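Local coordinates for angiopoietin-related protein 3 (Homo sapiens, PDB 6EUA), which raises plasma triglycerides by inhibiting lipoprotein lipase and, through the fibrinogen-like domain described here, mediates endothelial cell adhesion, at residues 13-24 and 39-50; 177-185 and 197-205. All coordinates share one frame; numbering follows the deposited sequence.

In the fold
The fibrinogen-like domain illustrates how place in a fold sets the chemistry of a contact. Contact 1 (13-24 with 39-50) and contact 2 (177-185 with 197-205) lie on opposite sides of the chain's centre, about 28 Å apart between their centres, and share no element. Contact 1 fixes the first helix to a hairpin of the large antiparallel sheet; it is mostly buried, is held by a disulfide and apolar packing, and its polar end meets a second subunit. Contact 2, only partly buried, ties an irregular loop to strand 199-202, relying on backbone bonds, two waters and an ion pair, with L180 and W201 packed against strand 96-104.

Contact 1: 13-24 and 39-50; sequences CTTIYNRGEHTS and VYCDVISGSPWT
C13 and C41 join helix 13-18 to strand 39-44 through a disulfide, SG to SG 2.0 Å with chi3 -86°, and the tight packing spreads from it. V39 CG2 comes up to C13 SG at 3.7 Å, I16 CD1 reaches C41 SG, and T50 OG1, buried without a polar partner in the model, faces the same C13 sulfur. One helical turn on, the Y17 ring is sandwiched: H22 CD2 sits over the centre of one face, while P48 CD lies over the opposite face, displaced toward the rim. With CG anti to the backbone N (chi1 -176°), Y17 swings its ring out beside the hairpin, where CE2 meets V43 CG1 at 3.9 Å and CB packs on P48 CG at 3.6 Å.

The looser side lies at the hairpin tip and along T14 and P48. Y17 OH ends 3.0 Å from G46 O, at the exposed type I' turn, and a water links T14 OG1 to P48 O, the second bond weak.

S24 and D42 form a separate, buried polar end, covered by the second subunit. S24 OG accepts the V43 N-H at 2.9 Å, a fairly straight bond (159°), with D42 OD1 3.1 Å away. That carboxylate is shared: D42 OD2 pairs with K215, and OD1 with R75 of the second subunit, which also bonds Y40 OH. The chemistry thus divides in two: a covalent, apolar seam fastens the N-terminal helix of the fibrinogen-like domain to its sheet, whereas the S24-D42 end probably relies on the basic partners to balance its buried charge.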
# COMPACT_ATOMS: atom_id res chain seq x y z
N CYS A 13 1.45 12.36 -12.74
CA CYS A 13 0.63 12.53 -11.55
C CYS A 13 -0.17 13.84 -11.56
O CYS A 13 -1.26 13.89 -10.99
CB CYS A 13 1.52 12.45 -10.30
SG CYS A 13 2.12 10.75 -9.93
N THR A 14 0.36 14.89 -12.18
CA THR A 14 -0.36 16.16 -12.22
C THR A 14 -1.67 16.00 -12.99
O THR A 14 -2.71 16.55 -12.60
CB THR A 14 0.51 17.24 -12.85
OG1 THR A 14 1.62 17.50 -12.00
CG2 THR A 14 -0.27 18.54 -13.10
N THR A 15 -1.64 15.25 -14.09
CA THR A 15 -2.88 15.05 -14.83
C THR A 15 -3.80 14.06 -14.11
O THR A 15 -5.02 14.13 -14.23
CB THR A 15 -2.57 14.57 -16.24
OG1 THR A 15 -2.49 13.15 -16.25
CG2 THR A 15 -1.23 15.11 -16.73
N ILE A 16 -3.23 13.13 -13.35
CA ILE A 16 -4.06 12.30 -12.48
C ILE A 16 -4.79 13.17 -11.47
O ILE A 16 -6.00 13.03 -11.27
CB ILE A 16 -3.20 11.21 -11.81
CG1 ILE A 16 -2.92 10.09 -12.81
CG2 ILE A 16 -3.89 10.67 -10.56
CD1 ILE A 16 -1.92 9.11 -12.35
N TYR A 17 -4.06 14.09 -10.82
CA TYR A 17 -4.69 15.01 -9.88
C TYR A 17 -5.76 15.85 -10.57
O TYR A 17 -6.90 15.90 -10.12
CB TYR A 17 -3.63 15.89 -9.22
CG TYR A 17 -4.17 16.82 -8.16
CD1 TYR A 17 -4.65 18.07 -8.51
CD2 TYR A 17 -4.19 16.45 -6.81
CE1 TYR A 17 -5.14 18.93 -7.55
CE2 TYR A 17 -4.68 17.32 -5.84
CZ TYR A 17 -5.15 18.56 -6.23
OH TYR A 17 -5.65 19.43 -5.29
N ASN A 18 -5.41 16.49 -11.69
CA ASN A 18 -6.38 17.36 -12.35
C ASN A 18 -7.62 16.61 -12.82
O ASN A 18 -8.67 17.23 -12.98
CB ASN A 18 -5.74 18.10 -13.53
CG ASN A 18 -4.57 18.96 -13.10
OD1 ASN A 18 -4.43 19.28 -11.92
ND2 ASN A 18 -3.73 19.35 -14.06
N ARG A 19 -7.54 15.30 -13.00
CA ARG A 19 -8.70 14.49 -13.35
C ARG A 19 -9.50 14.03 -12.14
O ARG A 19 -10.40 13.20 -12.29
CB ARG A 19 -8.27 13.28 -14.17
CG ARG A 19 -7.85 13.61 -15.58
CD ARG A 19 -7.85 12.38 -16.46
NE ARG A 19 -7.07 12.60 -17.67
CZ ARG A 19 -6.79 11.66 -18.56
NH1 ARG A 19 -7.24 10.42 -18.37
NH2 ARG A 19 -6.07 11.95 -19.64
N GLY A 20 -9.19 14.52 -10.94
CA GLY A 20 -10.03 14.27 -9.78
C GLY A 20 -9.51 13.29 -8.76
O GLY A 20 -10.19 13.05 -7.76
N GLU A 21 -8.34 12.69 -8.96
CA GLU A 21 -7.72 11.84 -7.94
C GLU A 21 -6.82 12.73 -7.08
O GLU A 21 -5.68 13.02 -7.46
CB GLU A 21 -6.95 10.70 -8.57
CG GLU A 21 -7.73 9.99 -9.65
CD GLU A 21 -8.11 8.58 -9.26
OE1 GLU A 21 -8.23 8.30 -8.04
OE2 GLU A 21 -8.27 7.75 -10.18
N HIS A 22 -7.33 13.15 -5.92
CA HIS A 22 -6.60 14.07 -5.07
C HIS A 22 -5.94 13.38 -3.89
O HIS A 22 -5.33 14.06 -3.05
CB HIS A 22 -7.52 15.19 -4.59
CG HIS A 22 -7.92 16.13 -5.68
ND1 HIS A 22 -8.73 17.22 -5.47
CD2 HIS A 22 -7.61 16.15 -7.00
CE1 HIS A 22 -8.92 17.86 -6.61
NE2 HIS A 22 -8.24 17.23 -7.56
N THR A 23 -5.99 12.06 -3.83
CA THR A 23 -5.37 11.30 -2.75
C THR A 23 -4.08 10.65 -3.25
O THR A 23 -3.99 10.23 -4.40
CB THR A 23 -6.32 10.22 -2.25
OG1 THR A 23 -6.86 9.50 -3.37
CG2 THR A 23 -7.48 10.85 -1.47
N SER A 24 -3.11 10.54 -2.34
CA SER A 24 -1.84 9.88 -2.64
C SER A 24 -2.02 8.37 -2.76
O SER A 24 -2.88 7.78 -2.10
CB SER A 24 -0.81 10.16 -1.55
OG SER A 24 -0.34 11.50 -1.55
N VAL A 39 3.34 4.39 -10.79
CA VAL A 39 4.07 5.34 -9.97
C VAL A 39 3.31 5.52 -8.66
O VAL A 39 2.12 5.18 -8.55
CB VAL A 39 4.24 6.71 -10.67
CG1 VAL A 39 5.19 6.59 -11.85
CG2 VAL A 39 2.87 7.31 -11.07
N TYR A 40 4.01 6.06 -7.67
CA TYR A 40 3.36 6.57 -6.47
C TYR A 40 3.16 8.07 -6.66
O TYR A 40 4.14 8.81 -6.85
CB TYR A 40 4.17 6.28 -5.20
CG TYR A 40 3.39 6.61 -3.96
CD1 TYR A 40 3.41 7.89 -3.42
CD2 TYR A 40 2.61 5.65 -3.34
CE1 TYR A 40 2.67 8.20 -2.28
CE2 TYR A 40 1.87 5.94 -2.21
CZ TYR A 40 1.90 7.22 -1.69
OH TYR A 40 1.16 7.51 -0.57
N CYS A 41 1.90 8.51 -6.66
CA CYS A 41 1.59 9.94 -6.74
C CYS A 41 1.45 10.46 -5.32
O CYS A 41 0.68 9.91 -4.53
CB CYS A 41 0.32 10.20 -7.55
SG CYS A 41 0.41 9.80 -9.34
N ASP A 42 2.18 11.52 -5.00
CA ASP A 42 2.25 12.05 -3.65
C ASP A 42 1.78 13.50 -3.68
O ASP A 42 2.47 14.37 -4.22
CB ASP A 42 3.67 11.93 -3.10
CG ASP A 42 3.72 11.90 -1.58
OD1 ASP A 42 2.65 11.93 -0.93
OD2 ASP A 42 4.85 11.84 -1.04
N VAL A 43 0.61 13.74 -3.11
CA VAL A 43 0.02 15.07 -3.03
C VAL A 43 0.50 15.69 -1.73
O VAL A 43 0.33 15.11 -0.65
CB VAL A 43 -1.52 15.01 -3.07
CG1 VAL A 43 -2.14 16.40 -3.03
CG2 VAL A 43 -1.96 14.24 -4.31
N ILE A 44 1.15 16.84 -1.83
CA ILE A 44 1.69 17.55 -0.68
C ILE A 44 1.09 18.95 -0.70
O ILE A 44 1.33 19.72 -1.64
CB ILE A 44 3.22 17.57 -0.68
CG1 ILE A 44 3.73 16.14 -0.77
CG2 ILE A 44 3.77 18.24 0.56
CD1 ILE A 44 5.19 16.07 -1.06
N SER A 45 0.27 19.25 0.31
CA SER A 45 -0.38 20.54 0.48
C SER A 45 -1.15 20.95 -0.78
O SER A 45 -1.04 22.07 -1.27
CB SER A 45 0.63 21.62 0.88
OG SER A 45 1.31 21.25 2.07
N GLY A 46 -1.94 20.02 -1.30
CA GLY A 46 -2.82 20.30 -2.42
C GLY A 46 -2.18 20.31 -3.79
O GLY A 46 -2.89 20.55 -4.78
N SER A 47 -0.87 20.07 -3.90
CA SER A 47 -0.15 19.99 -5.17
C SER A 47 0.38 18.58 -5.41
O SER A 47 1.03 18.01 -4.53
CB SER A 47 1.03 20.99 -5.18
OG SER A 47 0.59 22.33 -5.26
N PRO A 48 0.19 18.01 -6.60
CA PRO A 48 0.66 16.64 -6.86
C PRO A 48 2.11 16.58 -7.29
O PRO A 48 2.62 17.44 -8.01
CB PRO A 48 -0.25 16.20 -8.01
CG PRO A 48 -0.43 17.47 -8.80
CD PRO A 48 -0.50 18.58 -7.78
N TRP A 49 2.78 15.50 -6.86
CA TRP A 49 4.14 15.16 -7.25
C TRP A 49 4.18 13.70 -7.70
O TRP A 49 3.39 12.88 -7.23
CB TRP A 49 5.15 15.34 -6.07
CG TRP A 49 5.24 16.75 -5.51
CD1 TRP A 49 4.35 17.35 -4.65
CD2 TRP A 49 6.25 17.74 -5.79
NE1 TRP A 49 4.74 18.64 -4.39
CE2 TRP A 49 5.91 18.91 -5.06
CE3 TRP A 49 7.40 17.75 -6.58
CZ2 TRP A 49 6.69 20.08 -5.09
CZ3 TRP A 49 8.18 18.90 -6.61
CH2 TRP A 49 7.82 20.06 -5.87
N THR A 50 5.12 13.38 -8.61
CA THR A 50 5.49 11.98 -8.85
C THR A 50 6.64 11.62 -7.91
O THR A 50 7.69 12.27 -7.96
CB THR A 50 5.90 11.74 -10.31
OG1 THR A 50 4.83 12.09 -11.20
CG2 THR A 50 6.27 10.26 -10.53
O HOH W 1 3.00 16.13 -10.48
O HOH W 2 -1.74 13.28 0.53

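Contact 2: 177-185 and 197-205; sequences ENNLNGKYN and RGLSWKSQN
Strand 199-202 of the fibrinogen-like domain pairs with strand 208-211 and, with the loop 177-185, makes a contact pinned at its two ends. At one end, K202 N donates to E177 O at 2.8 Å, almost straight at 176° and in the carbonyl plane. The same two residues meet by their side chains: the K202 chain folds over on itself beyond CG, bringing NZ 2.6 Å from E177 OE2, on the lone pair directed away from the other oxygen. E177 CB also touches K202 CB at 3.5 Å. Were E177 replaced by an alanine, the backbone bond could remain, but the K202 ammonium would probably lose its carboxylate mate and its folded chain be set free to turn.

At the other end, N185 and G198 form a single antiparallel hydrogen-bonded bridge. G198 N gives N185 O a bond of 3.2 Å, whereas the return bond from N185 N is weak. G198 CA stands over the centre of the Y184 ring, 3.8 Å from its centroid, in a CH-pi contact; the ring's OH is bonded to K212.

Between the ends the backbones part, and two waters accept from S200 N and N179 N; they probably donate in turn to N179 O and S200 O. L199 CD1 meets Y184 CD2 at 4.0 Å, and L180 CD2 meets W201 CE3 at 3.6 Å; L180 and W201 both also rest on I100 and L102 of strand 96-104. Direct bonds thus join the two backbones only at the ends, and water stands in for the missing N179-S200 pairing.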
# COMPACT_ATOMS: atom_id res chain seq x y z
N GLU A 177 29.05 15.25 0.36
CA GLU A 177 28.21 14.31 1.09
C GLU A 177 26.76 14.67 0.80
O GLU A 177 26.13 15.46 1.52
CB GLU A 177 28.52 14.35 2.59
CG GLU A 177 29.54 13.32 3.05
CD GLU A 177 30.17 13.68 4.38
OE1 GLU A 177 30.18 12.81 5.28
OE2 GLU A 177 30.67 14.82 4.53
N ASN A 178 26.22 14.07 -0.27
CA ASN A 178 24.87 14.38 -0.75
C ASN A 178 24.17 13.16 -1.34
O ASN A 178 23.20 13.32 -2.09
CB ASN A 178 24.95 15.48 -1.82
CG ASN A 178 25.50 14.96 -3.16
OD1 ASN A 178 26.23 13.98 -3.21
ND2 ASN A 178 25.15 15.63 -4.24
N ASN A 179 24.65 11.95 -1.07
CA ASN A 179 24.19 10.75 -1.77
C ASN A 179 23.01 10.14 -1.05
O ASN A 179 23.16 9.26 -0.21
CB ASN A 179 25.34 9.75 -1.92
CG ASN A 179 24.96 8.54 -2.77
OD1 ASN A 179 23.80 8.36 -3.17
ND2 ASN A 179 25.96 7.69 -3.06
N LEU A 180 21.81 10.58 -1.43
CA LEU A 180 20.59 10.02 -0.86
C LEU A 180 20.37 8.57 -1.25
O LEU A 180 19.55 7.89 -0.62
CB LEU A 180 19.39 10.86 -1.27
CG LEU A 180 19.47 12.35 -0.91
CD1 LEU A 180 18.13 12.99 -1.12
CD2 LEU A 180 19.97 12.56 0.53
N ASN A 181 21.07 8.08 -2.28
CA ASN A 181 21.04 6.67 -2.64
C ASN A 181 22.26 5.92 -2.08
O ASN A 181 22.59 4.83 -2.57
CB ASN A 181 20.95 6.51 -4.17
CG ASN A 181 19.58 6.92 -4.73
OD1 ASN A 181 18.62 7.10 -3.99
ND2 ASN A 181 19.51 7.09 -6.05
N GLY A 182 22.90 6.50 -1.07
CA GLY A 182 24.12 5.95 -0.51
C GLY A 182 23.85 4.81 0.46
O GLY A 182 22.73 4.33 0.63
N LYS A 183 24.93 4.35 1.10
CA LYS A 183 24.83 3.22 2.02
C LYS A 183 24.08 3.64 3.27
O LYS A 183 24.44 4.63 3.92
CB LYS A 183 26.22 2.70 2.37
CG LYS A 183 26.22 1.67 3.49
CD LYS A 183 26.35 0.25 2.96
CE LYS A 183 26.30 -0.77 4.09
NZ LYS A 183 24.91 -1.00 4.61
N TYR A 184 23.01 2.92 3.59
CA TYR A 184 22.23 3.18 4.80
C TYR A 184 22.90 2.45 5.96
O TYR A 184 22.82 1.22 6.07
CB TYR A 184 20.79 2.73 4.62
CG TYR A 184 19.80 3.35 5.58
CD1 TYR A 184 19.71 2.93 6.90
CD2 TYR A 184 18.93 4.35 5.15
CE1 TYR A 184 18.78 3.48 7.78
CE2 TYR A 184 18.00 4.91 6.01
CZ TYR A 184 17.93 4.48 7.33
OH TYR A 184 17.01 5.04 8.19
N ASN A 185 23.57 3.19 6.82
CA ASN A 185 24.41 2.58 7.84
C ASN A 185 23.56 2.02 8.98
O ASN A 185 22.66 2.69 9.49
CB ASN A 185 25.43 3.58 8.37
CG ASN A 185 26.42 3.99 7.32
OD1 ASN A 185 26.58 5.18 7.02
ND2 ASN A 185 27.10 3.01 6.73
N ARG A 197 24.80 5.81 10.58
CA ARG A 197 23.44 5.83 11.11
C ARG A 197 22.54 6.59 10.12
O ARG A 197 22.46 7.82 10.14
CB ARG A 197 23.41 6.47 12.51
CG ARG A 197 24.13 5.67 13.64
CD ARG A 197 25.63 5.53 13.46
NE ARG A 197 26.26 6.84 13.40
CZ ARG A 197 27.08 7.22 12.43
NH1 ARG A 197 27.38 6.37 11.46
NH2 ARG A 197 27.61 8.43 12.43
N GLY A 198 21.89 5.83 9.24
CA GLY A 198 21.14 6.44 8.16
C GLY A 198 22.07 7.08 7.13
O GLY A 198 23.18 6.61 6.89
N LEU A 199 21.60 8.17 6.54
CA LEU A 199 22.29 8.82 5.43
C LEU A 199 22.79 10.19 5.85
O LEU A 199 22.48 10.69 6.93
CB LEU A 199 21.36 8.91 4.22
CG LEU A 199 20.86 7.54 3.75
CD1 LEU A 199 19.53 7.67 3.06
CD2 LEU A 199 21.91 6.86 2.83
N SER A 200 23.56 10.81 4.96
CA SER A 200 24.22 12.07 5.28
C SER A 200 23.88 13.14 4.24
O SER A 200 23.81 12.86 3.04
CB SER A 200 25.74 11.90 5.36
OG SER A 200 26.09 10.83 6.20
N TRP A 201 23.70 14.37 4.72
CA TRP A 201 23.41 15.52 3.86
C TRP A 201 24.23 16.70 4.38
O TRP A 201 23.82 17.40 5.31
CB TRP A 201 21.92 15.83 3.84
CG TRP A 201 21.54 17.00 3.00
CD1 TRP A 201 21.42 18.30 3.41
CD2 TRP A 201 21.19 16.98 1.61
NE1 TRP A 201 21.02 19.09 2.36
CE2 TRP A 201 20.86 18.30 1.24
CE3 TRP A 201 21.12 15.97 0.64
CZ2 TRP A 201 20.50 18.65 -0.06
CZ3 TRP A 201 20.75 16.31 -0.65
CH2 TRP A 201 20.45 17.65 -0.99
N LYS A 202 25.39 16.92 3.76
CA LYS A 202 26.34 17.94 4.20
C LYS A 202 26.20 19.15 3.29
O LYS A 202 26.58 19.10 2.12
CB LYS A 202 27.76 17.40 4.20
CG LYS A 202 28.76 18.27 4.94
CD LYS A 202 29.55 19.16 3.98
CE LYS A 202 30.28 18.33 2.94
NZ LYS A 202 31.02 17.19 3.56
N SER A 203 25.68 20.23 3.83
CA SER A 203 25.47 21.42 3.03
C SER A 203 26.79 22.15 2.78
O SER A 203 27.85 21.79 3.29
CB SER A 203 24.47 22.35 3.71
OG SER A 203 24.83 22.55 5.06
N GLN A 204 26.69 23.20 1.96
CA GLN A 204 27.87 23.93 1.52
C GLN A 204 28.62 24.56 2.69
O GLN A 204 29.85 24.61 2.70
CB GLN A 204 27.43 24.99 0.51
CG GLN A 204 25.99 25.47 0.73
CD GLN A 204 25.43 26.26 -0.43
OE1 GLN A 204 25.87 26.11 -1.57
NE2 GLN A 204 24.43 27.09 -0.16
N ASN A 205 27.89 25.05 3.70
CA ASN A 205 28.52 25.72 4.83
C ASN A 205 29.38 24.77 5.65
O ASN A 205 30.48 25.14 6.07
CB ASN A 205 27.45 26.38 5.72
CG ASN A 205 26.20 25.52 5.90
OD1 ASN A 205 26.12 24.40 5.41
ND2 ASN A 205 25.20 26.07 6.59
O HOH W 3 24.36 9.49 2.40
O HOH W 4 25.91 11.17 1.28